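Local structure of TfuA domain-containing protein (Methanosarcina acetivorans, 6XP8) at residues Arg2-Glu14 with Ala22-Glu34. The protein probably assists a YcaO-type partner enzyme in peptide backbone thioamidation, the replacement of an amide oxygen by sulfur. Numbering follows the deposited sequence.
Sequences RAVIFTGNSISHE and ANYQPPVRRFQLE
In the beta-alpha-beta unit that begins this alpha/beta domain, strand 23-25 lies parallel to strand 3-6 and forms one edge strand of the five-stranded parallel sheet; helix 13-19 makes the crossover between them. A ladder of nearly straight backbone bonds joins the pair: N23 N to A3 O, I5 N to N23 O (2.8 Å), Q25 N to I5 O (2.8 Å) and T7 N to Q25 O. On the face bearing I5 and Y24, the I5 CB lies 3.6 Å from Y24 CE1, the two side chains running side by side, while the Y24 hydroxyl bonds to L20 O and its side chain also touches L207 of helix 198-215. On the face bearing V4, F6, N23 and Q25, the chain beyond P27 curls back over the F6 ring. V28 CG2 sits above the centre of the F6 ring, 3.8 Å from its centroid, in a CH-pi contact, P26 O lies at the ring edge, and L33 CD2 approaches F6 CE2 to 3.4 Å. Where the strands end, H13 reaches back from the helix start, its CG anti to the carbonyl carbon (chi1 -72°), and lays its imidazole over Y24 CB. H13 NE2 bonds to T7 O at 3.0 Å, from above the carbonyl plane, and more weakly to Q25 O, whose other donor is T7 N.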
ATOM      1  N   ARG A   2      23.984   4.162  -1.242  1.00 27.51           N
ATOM      2  CA  ARG A   2      23.244   2.914  -1.451  1.00 26.64           C
ATOM      3  C   ARG A   2      21.836   3.018  -0.866  1.00 23.35           C
ATOM      4  O   ARG A   2      21.644   3.582   0.220  1.00 22.46           O
ATOM      5  CB  ARG A   2      23.980   1.727  -0.814  1.00 29.37           C
ATOM      6  CG  ARG A   2      25.342   1.396  -1.417  1.00 32.48           C
ATOM      7  CD  ARG A   2      25.292   0.203  -2.364  1.00 34.83           C
ATOM      8  NE  ARG A   2      25.162   0.600  -3.768  1.00 37.62           N
ATOM      9  CZ  ARG A   2      24.151   0.271  -4.574  1.00 39.45           C
ATOM     10  NH1 ARG A   2      23.141  -0.480  -4.142  1.00 41.31           N
ATOM     11  NH2 ARG A   2      24.149   0.697  -5.831  1.00 40.37           N
ATOM     12  N   ALA A   3      20.865   2.474  -1.597  1.00 21.09           N
ATOM     13  CA  ALA A   3      19.473   2.425  -1.145  1.00 19.44           C
ATOM     14  C   ALA A   3      19.004   1.012  -0.826  1.00 18.38           C
ATOM     15  O   ALA A   3      19.375   0.053  -1.508  1.00 17.61           O
ATOM     16  CB  ALA A   3      18.550   3.055  -2.172  1.00 19.50           C
ATOM     17  N   VAL A   4      18.190   0.910   0.221  1.00 17.60           N
ATOM     18  CA  VAL A   4      17.479  -0.319   0.577  1.00 17.02           C
ATOM     19  C   VAL A   4      15.966  -0.044   0.559  1.00 16.74           C
ATOM     20  O   VAL A   4      15.508   0.969   1.093  1.00 16.62           O
ATOM     21  CB  VAL A   4      18.002  -0.933   1.912  1.00 17.39           C
ATOM     22  CG1 VAL A   4      17.867   0.034   3.086  1.00 17.09           C
ATOM     23  CG2 VAL A   4      17.329  -2.264   2.217  1.00 17.15           C
ATOM     24  N   ILE A   5      15.214  -0.930  -0.097  1.00 16.30           N
ATOM     25  CA  ILE A   5      13.754  -0.781  -0.246  1.00 15.99           C
ATOM     26  C   ILE A   5      13.026  -2.008   0.284  1.00 15.15           C
ATOM     27  O   ILE A   5      13.309  -3.134  -0.126  1.00 14.95           O
ATOM     28  CB  ILE A   5      13.327  -0.551  -1.725  1.00 16.67           C
ATOM     29  CG1 ILE A   5      14.143   0.561  -2.400  1.00 17.54           C
ATOM     30  CG2 ILE A   5      11.820  -0.319  -1.849  1.00 17.04           C
ATOM     31  CD1 ILE A   5      13.908   1.950  -1.854  1.00 18.56           C
ATOM     32  N   PHE A   6      12.077  -1.778   1.188  1.00 14.28           N
ATOM     33  CA  PHE A   6      11.260  -2.853   1.740  1.00 14.04           C
ATOM     34  C   PHE A   6       9.934  -2.893   0.999  1.00 13.95           C
ATOM     35  O   PHE A   6       9.097  -2.001   1.168  1.00 13.72           O
ATOM     36  CB  PHE A   6      11.063  -2.655   3.245  1.00 13.74           C
ATOM     37  CG  PHE A   6      12.353  -2.633   4.020  1.00 13.74           C
ATOM     38  CD1 PHE A   6      12.906  -3.819   4.504  1.00 13.75           C
ATOM     39  CD2 PHE A   6      13.024  -1.432   4.256  1.00 13.75           C
ATOM     40  CE1 PHE A   6      14.104  -3.807   5.213  1.00 13.70           C
ATOM     41  CE2 PHE A   6      14.229  -1.417   4.954  1.00 13.88           C
ATOM     42  CZ  PHE A   6      14.764  -2.607   5.441  1.00 13.90           C
ATOM     43  N   THR A   7       9.765  -3.917   0.158  1.00 14.05           N
ATOM     44  CA  THR A   7       8.568  -4.069  -0.686  1.00 14.48           C
ATOM     45  C   THR A   7       8.345  -5.546  -1.073  1.00 14.98           C
ATOM     46  O   THR A   7       8.941  -6.441  -0.461  1.00 16.06           O
ATOM     47  CB  THR A   7       8.551  -3.064  -1.887  1.00 14.20           C
ATOM     48  OG1 THR A   7       7.231  -2.981  -2.440  1.00 13.89           O
ATOM     49  CG2 THR A   7       9.559  -3.416  -2.985  1.00 14.13           C
ATOM     50  N   GLY A   8       7.479  -5.798  -2.054  1.00 15.54           N
ATOM     51  CA  GLY A   8       7.130  -7.157  -2.454  1.00 15.82           C
ATOM     52  C   GLY A   8       5.641  -7.343  -2.633  1.00 16.08           C
ATOM     53  O   GLY A   8       5.217  -8.126  -3.490  1.00 16.23           O
ATOM     54  N   ASN A   9       4.854  -6.627  -1.821  1.00 15.97           N
ATOM     55  CA  ASN A   9       3.388  -6.696  -1.851  1.00 16.03           C
ATOM     56  C   ASN A   9       2.792  -5.704  -2.855  1.00 15.81           C
ATOM     57  O   ASN A   9       2.117  -6.106  -3.799  1.00 16.09           O
ATOM     58  CB  ASN A   9       2.780  -6.447  -0.457  1.00 16.57           C
ATOM     59  CG  ASN A   9       3.354  -7.349   0.631  1.00 17.19           C
ATOM     60  OD1 ASN A   9       3.853  -8.457   0.376  1.00 18.58           O
ATOM     61  ND2 ASN A   9       3.263  -6.881   1.862  1.00 16.82           N
ATOM     62  N   SER A  10       3.059  -4.414  -2.655  1.00 15.30           N
ATOM     63  CA  SER A  10       2.471  -3.344  -3.480  1.00 15.23           C
ATOM     64  C   SER A  10       3.069  -3.322  -4.887  1.00 15.50           C
ATOM     65  O   SER A  10       2.407  -2.933  -5.858  1.00 15.70           O
ATOM     66  CB  SER A  10       2.662  -1.991  -2.796  1.00 14.87           C
ATOM     67  OG  SER A  10       2.012  -1.980  -1.537  1.00 14.56           O
ATOM     68  N   ILE A  11       4.332  -3.731  -4.967  1.00 15.99           N
ATOM     69  CA  ILE A  11       5.033  -3.986  -6.221  1.00 16.16           C
ATOM     70  C   ILE A  11       6.026  -5.116  -5.939  1.00 16.69           C
ATOM     71  O   ILE A  11       6.638  -5.164  -4.867  1.00 16.65           O
ATOM     72  CB  ILE A  11       5.713  -2.706  -6.797  1.00 16.18           C
ATOM     73  CG1 ILE A  11       6.204  -2.947  -8.237  1.00 16.14           C
ATOM     74  CG2 ILE A  11       6.822  -2.186  -5.879  1.00 15.76           C
ATOM     75  CD1 ILE A  11       6.465  -1.690  -9.045  1.00 16.12           C
ATOM     76  N   SER A  12       6.166  -6.030  -6.892  1.00 17.23           N
ATOM     77  CA  SER A  12       7.112  -7.131  -6.752  1.00 17.77           C
ATOM     78  C   SER A  12       8.549  -6.631  -6.870  1.00 17.89           C
ATOM     79  O   SER A  12       8.802  -5.562  -7.446  1.00 18.10           O
ATOM     80  CB  SER A  12       6.829  -8.219  -7.792  1.00 17.86           C
ATOM     81  OG  SER A  12       7.119  -7.759  -9.101  1.00 18.39           O
ATOM     82  N   HIS A  13       9.483  -7.398  -6.308  1.00 18.22           N
ATOM     83  CA  HIS A  13      10.915  -7.112  -6.441  1.00 18.89           C
ATOM     84  C   HIS A  13      11.303  -7.096  -7.921  1.00 19.57           C
ATOM     85  O   HIS A  13      12.061  -6.238  -8.348  1.00 19.92           O
ATOM     86  CB  HIS A  13      11.749  -8.145  -5.680  1.00 19.21           C
ATOM     87  CG  HIS A  13      11.684  -8.008  -4.188  1.00 18.83           C
ATOM     88  ND1 HIS A  13      12.611  -8.594  -3.353  1.00 19.17           N
ATOM     89  CD2 HIS A  13      10.816  -7.348  -3.382  1.00 18.87           C
ATOM     90  CE1 HIS A  13      12.313  -8.311  -2.098  1.00 18.84           C
ATOM     91  NE2 HIS A  13      11.230  -7.553  -2.087  1.00 18.84           N
ATOM     92  N   GLU A  14      10.729  -8.026  -8.686  1.00 21.06           N
ATOM     93  CA  GLU A  14      10.970  -8.153 -10.127  1.00 22.43           C
ATOM     94  C   GLU A  14      10.606  -6.874 -10.888  1.00 22.21           C
ATOM     95  O   GLU A  14      11.378  -6.403 -11.728  1.00 23.43           O
ATOM     96  CB  GLU A  14      10.195  -9.352 -10.702  1.00 24.14           C
ATOM     97  CG  GLU A  14      10.554 -10.713 -10.107  1.00 26.43           C
ATOM     98  CD  GLU A  14       9.687 -11.107  -8.913  1.00 28.30           C
ATOM     99  OE1 GLU A  14       9.830 -10.507  -7.823  1.00 27.14           O
ATOM    100  OE2 GLU A  14       8.862 -12.041  -9.061  1.00 30.97           O
ATOM    101  N   ALA A  22      18.327  -1.208  -6.673  1.00 21.45           N
ATOM    102  CA  ALA A  22      18.506  -1.008  -5.243  1.00 20.30           C
ATOM    103  C   ALA A  22      18.568  -2.371  -4.569  1.00 19.51           C
ATOM    104  O   ALA A  22      18.369  -3.406  -5.217  1.00 18.72           O
ATOM    105  CB  ALA A  22      17.355  -0.184  -4.674  1.00 20.10           C
ATOM    106  N   ASN A  23      18.864  -2.370  -3.272  1.00 18.26           N
ATOM    107  CA  ASN A  23      18.735  -3.573  -2.466  1.00 17.62           C
ATOM    108  C   ASN A  23      17.270  -3.745  -2.062  1.00 17.23           C
ATOM    109  O   ASN A  23      16.776  -3.043  -1.175  1.00 16.81           O
ATOM    110  CB  ASN A  23      19.653  -3.515  -1.236  1.00 18.40           C
ATOM    111  CG  ASN A  23      19.595  -4.780  -0.390  1.00 18.60           C
ATOM    112  OD1 ASN A  23      18.733  -5.639  -0.578  1.00 19.32           O
ATOM    113  ND2 ASN A  23      20.521  -4.898   0.548  1.00 19.16           N
ATOM    114  N   TYR A  24      16.589  -4.684  -2.719  1.00 16.32           N
ATOM    115  CA  TYR A  24      15.201  -5.004  -2.384  1.00 16.41           C
ATOM    116  C   TYR A  24      15.115  -6.060  -1.301  1.00 16.13           C
ATOM    117  O   TYR A  24      15.729  -7.128  -1.394  1.00 16.85           O
ATOM    118  CB  TYR A  24      14.382  -5.379  -3.630  1.00 16.19           C
ATOM    119  CG  TYR A  24      14.193  -4.175  -4.516  1.00 16.26           C
ATOM    120  CD1 TYR A  24      13.218  -3.210  -4.220  1.00 16.25           C
ATOM    121  CD2 TYR A  24      15.028  -3.951  -5.612  1.00 16.26           C
ATOM    122  CE1 TYR A  24      13.071  -2.074  -5.006  1.00 16.18           C
ATOM    123  CE2 TYR A  24      14.878  -2.821  -6.404  1.00 16.28           C
ATOM    124  CZ  TYR A  24      13.897  -1.888  -6.101  1.00 15.97           C
ATOM    125  OH  TYR A  24      13.738  -0.760  -6.875  1.00 15.86           O
ATOM    126  N   GLN A  25      14.362  -5.720  -0.263  1.00 15.96           N
ATOM    127  CA  GLN A  25      14.169  -6.575   0.898  1.00 15.89           C
ATOM    128  C   GLN A  25      12.682  -6.899   1.031  1.00 15.35           C
ATOM    129  O   GLN A  25      11.850  -6.157   0.505  1.00 15.10           O
ATOM    130  CB  GLN A  25      14.684  -5.874   2.166  1.00 16.13           C
ATOM    131  CG  GLN A  25      16.202  -5.713   2.237  1.00 16.67           C
ATOM    132  CD  GLN A  25      16.958  -7.034   2.283  1.00 17.18           C
ATOM    133  OE1 GLN A  25      17.856  -7.273   1.471  1.00 18.57           O
ATOM    134  NE2 GLN A  25      16.599  -7.898   3.222  1.00 16.70           N
ATOM    135  N   PRO A  26      12.336  -7.997   1.742  1.00 14.87           N
ATOM    136  CA  PRO A  26      10.923  -8.308   2.003  1.00 14.49           C
ATOM    137  C   PRO A  26      10.224  -7.203   2.824  1.00 13.80           C
ATOM    138  O   PRO A  26      10.917  -6.313   3.357  1.00 13.13           O
ATOM    139  CB  PRO A  26      10.998  -9.606   2.819  1.00 14.69           C
ATOM    140  CG  PRO A  26      12.300 -10.213   2.438  1.00 14.75           C
ATOM    141  CD  PRO A  26      13.224  -9.052   2.272  1.00 14.97           C
ATOM    142  N   PRO A  27       8.872  -7.237   2.922  1.00 13.82           N
ATOM    143  CA  PRO A  27       8.164  -6.265   3.772  1.00 13.61           C
ATOM    144  C   PRO A  27       8.837  -6.107   5.140  1.00 13.76           C
ATOM    145  O   PRO A  27       9.221  -7.108   5.757  1.00 13.64           O
ATOM    146  CB  PRO A  27       6.774  -6.881   3.919  1.00 13.85           C
ATOM    147  CG  PRO A  27       6.574  -7.598   2.629  1.00 13.65           C
ATOM    148  CD  PRO A  27       7.919  -8.120   2.214  1.00 13.70           C
ATOM    149  N   VAL A  28       9.000  -4.860   5.580  1.00 13.78           N
ATOM    150  CA  VAL A  28       9.806  -4.544   6.767  1.00 14.19           C
ATOM    151  C   VAL A  28       9.175  -5.076   8.063  1.00 14.79           C
ATOM    152  O   VAL A  28       7.949  -5.065   8.216  1.00 14.54           O
ATOM    153  CB  VAL A  28      10.160  -3.031   6.843  1.00 13.93           C
ATOM    154  CG1 VAL A  28       8.935  -2.160   7.129  1.00 13.51           C
ATOM    155  CG2 VAL A  28      11.298  -2.761   7.829  1.00 13.94           C
ATOM    156  N   ARG A  29      10.036  -5.572   8.952  1.00 15.89           N
ATOM    157  CA  ARG A  29       9.653  -6.016  10.292  1.00 17.62           C
ATOM    158  C   ARG A  29      10.484  -5.286  11.336  1.00 18.88           C
ATOM    159  O   ARG A  29      11.496  -4.664  11.008  1.00 18.60           O
ATOM    160  CB  ARG A  29       9.845  -7.529  10.457  1.00 18.57           C
ATOM    161  CG  ARG A  29       9.113  -8.385   9.438  1.00 19.93           C
ATOM    162  CD  ARG A  29       9.016  -9.833   9.889  1.00 21.30           C
ATOM    163  NE  ARG A  29      10.311 -10.516   9.935  1.00 22.50           N
ATOM    164  CZ  ARG A  29      10.899 -11.122   8.901  1.00 23.40           C
ATOM    165  NH1 ARG A  29      10.333 -11.132   7.698  1.00 25.04           N
ATOM    166  NH2 ARG A  29      12.069 -11.716   9.072  1.00 23.88           N
ATOM    167  N   ARG A  30      10.062  -5.402  12.595  1.00 20.62           N
ATOM    168  CA  ARG A  30      10.734  -4.781  13.738  1.00 22.27           C
ATOM    169  C   ARG A  30      12.229  -5.138  13.809  1.00 22.35           C
ATOM    170  O   ARG A  30      12.628  -6.294  13.632  1.00 22.08           O
ATOM    171  CB  ARG A  30       9.996  -5.139  15.039  1.00 24.46           C
ATOM    172  CG  ARG A  30      10.473  -4.399  16.286  1.00 26.06           C
ATOM    173  CD  ARG A  30       9.700  -4.822  17.528  1.00 29.13           C
ATOM    174  NE  ARG A  30       8.797  -3.772  17.994  1.00 30.66           N
ATOM    175  CZ  ARG A  30       7.547  -3.590  17.567  1.00 31.86           C
ATOM    176  NH1 ARG A  30       7.019  -4.385  16.651  1.00 31.97           N
ATOM    177  NH2 ARG A  30       6.821  -2.597  18.063  1.00 33.26           N
ATOM    178  N   PHE A  31      13.033  -4.100  14.028  1.00 22.98           N
ATOM    179  CA  PHE A  31      14.500  -4.162  14.127  1.00 23.60           C
ATOM    180  C   PHE A  31      15.244  -4.721  12.913  1.00 22.83           C
ATOM    181  O   PHE A  31      16.259  -5.410  13.039  1.00 23.99           O
ATOM    182  CB  PHE A  31      14.951  -4.751  15.476  1.00 25.30           C
ATOM    183  CG  PHE A  31      14.671  -3.839  16.638  1.00 26.53           C
ATOM    184  CD1 PHE A  31      15.185  -2.532  16.658  1.00 27.23           C
ATOM    185  CD2 PHE A  31      13.879  -4.264  17.705  1.00 27.65           C
ATOM    186  CE1 PHE A  31      14.918  -1.679  17.721  1.00 27.78           C
ATOM    187  CE2 PHE A  31      13.620  -3.418  18.776  1.00 28.00           C
ATOM    188  CZ  PHE A  31      14.137  -2.124  18.781  1.00 28.49           C
ATOM    189  N   GLN A  32      14.733  -4.383  11.732  1.00 21.61           N
ATOM    190  CA  GLN A  32      15.422  -4.666  10.483  1.00 21.03           C
ATOM    191  C   GLN A  32      16.169  -3.453   9.927  1.00 21.08           C
ATOM    192  O   GLN A  32      17.189  -3.620   9.250  1.00 21.37           O
ATOM    193  CB  GLN A  32      14.460  -5.228   9.437  1.00 20.43           C
ATOM    194  CG  GLN A  32      13.965  -6.625   9.766  1.00 19.80           C
ATOM    195  CD  GLN A  32      13.151  -7.246   8.649  1.00 19.66           C
ATOM    196  OE1 GLN A  32      12.443  -6.557   7.914  1.00 18.91           O
ATOM    197  NE2 GLN A  32      13.252  -8.559   8.518  1.00 20.06           N
ATOM    198  N   LEU A  33      15.668  -2.248  10.217  1.00 20.27           N
ATOM    199  CA  LEU A  33      16.253  -1.007   9.685  1.00 20.14           C
ATOM    200  C   LEU A  33      17.684  -0.753  10.145  1.00 20.35           C
ATOM    201  O   LEU A  33      18.526  -0.355   9.339  1.00 19.83           O
ATOM    202  CB  LEU A  33      15.396   0.221  10.025  1.00 19.76           C
ATOM    203  CG  LEU A  33      13.987   0.440   9.461  1.00 19.68           C
ATOM    204  CD1 LEU A  33      13.586   1.883   9.704  1.00 19.07           C
ATOM    205  CD2 LEU A  33      13.870   0.122   7.977  1.00 19.66           C
ATOM    206  N   GLU A  34      17.953  -0.988  11.432  1.00 20.75           N
ATOM    207  CA  GLU A  34      19.258  -0.656  12.023  1.00 21.01           C
ATOM    208  C   GLU A  34      20.427  -1.417  11.395  1.00 20.58           C
ATOM    209  O   GLU A  34      21.534  -0.881  11.339  1.00 20.41           O
ATOM    210  CB  GLU A  34      19.248  -0.806  13.552  1.00 22.06           C
ATOM    211  CG  GLU A  34      20.367  -0.053  14.286  1.00 23.90           C
ATOM    212  CD  GLU A  34      20.340   1.463  14.109  1.00 26.02           C
ATOM    213  OE1 GLU A  34      21.433   2.076  14.115  1.00 27.45           O
ATOM    214  OE2 GLU A  34      19.243   2.053  13.979  1.00 27.31           O
TER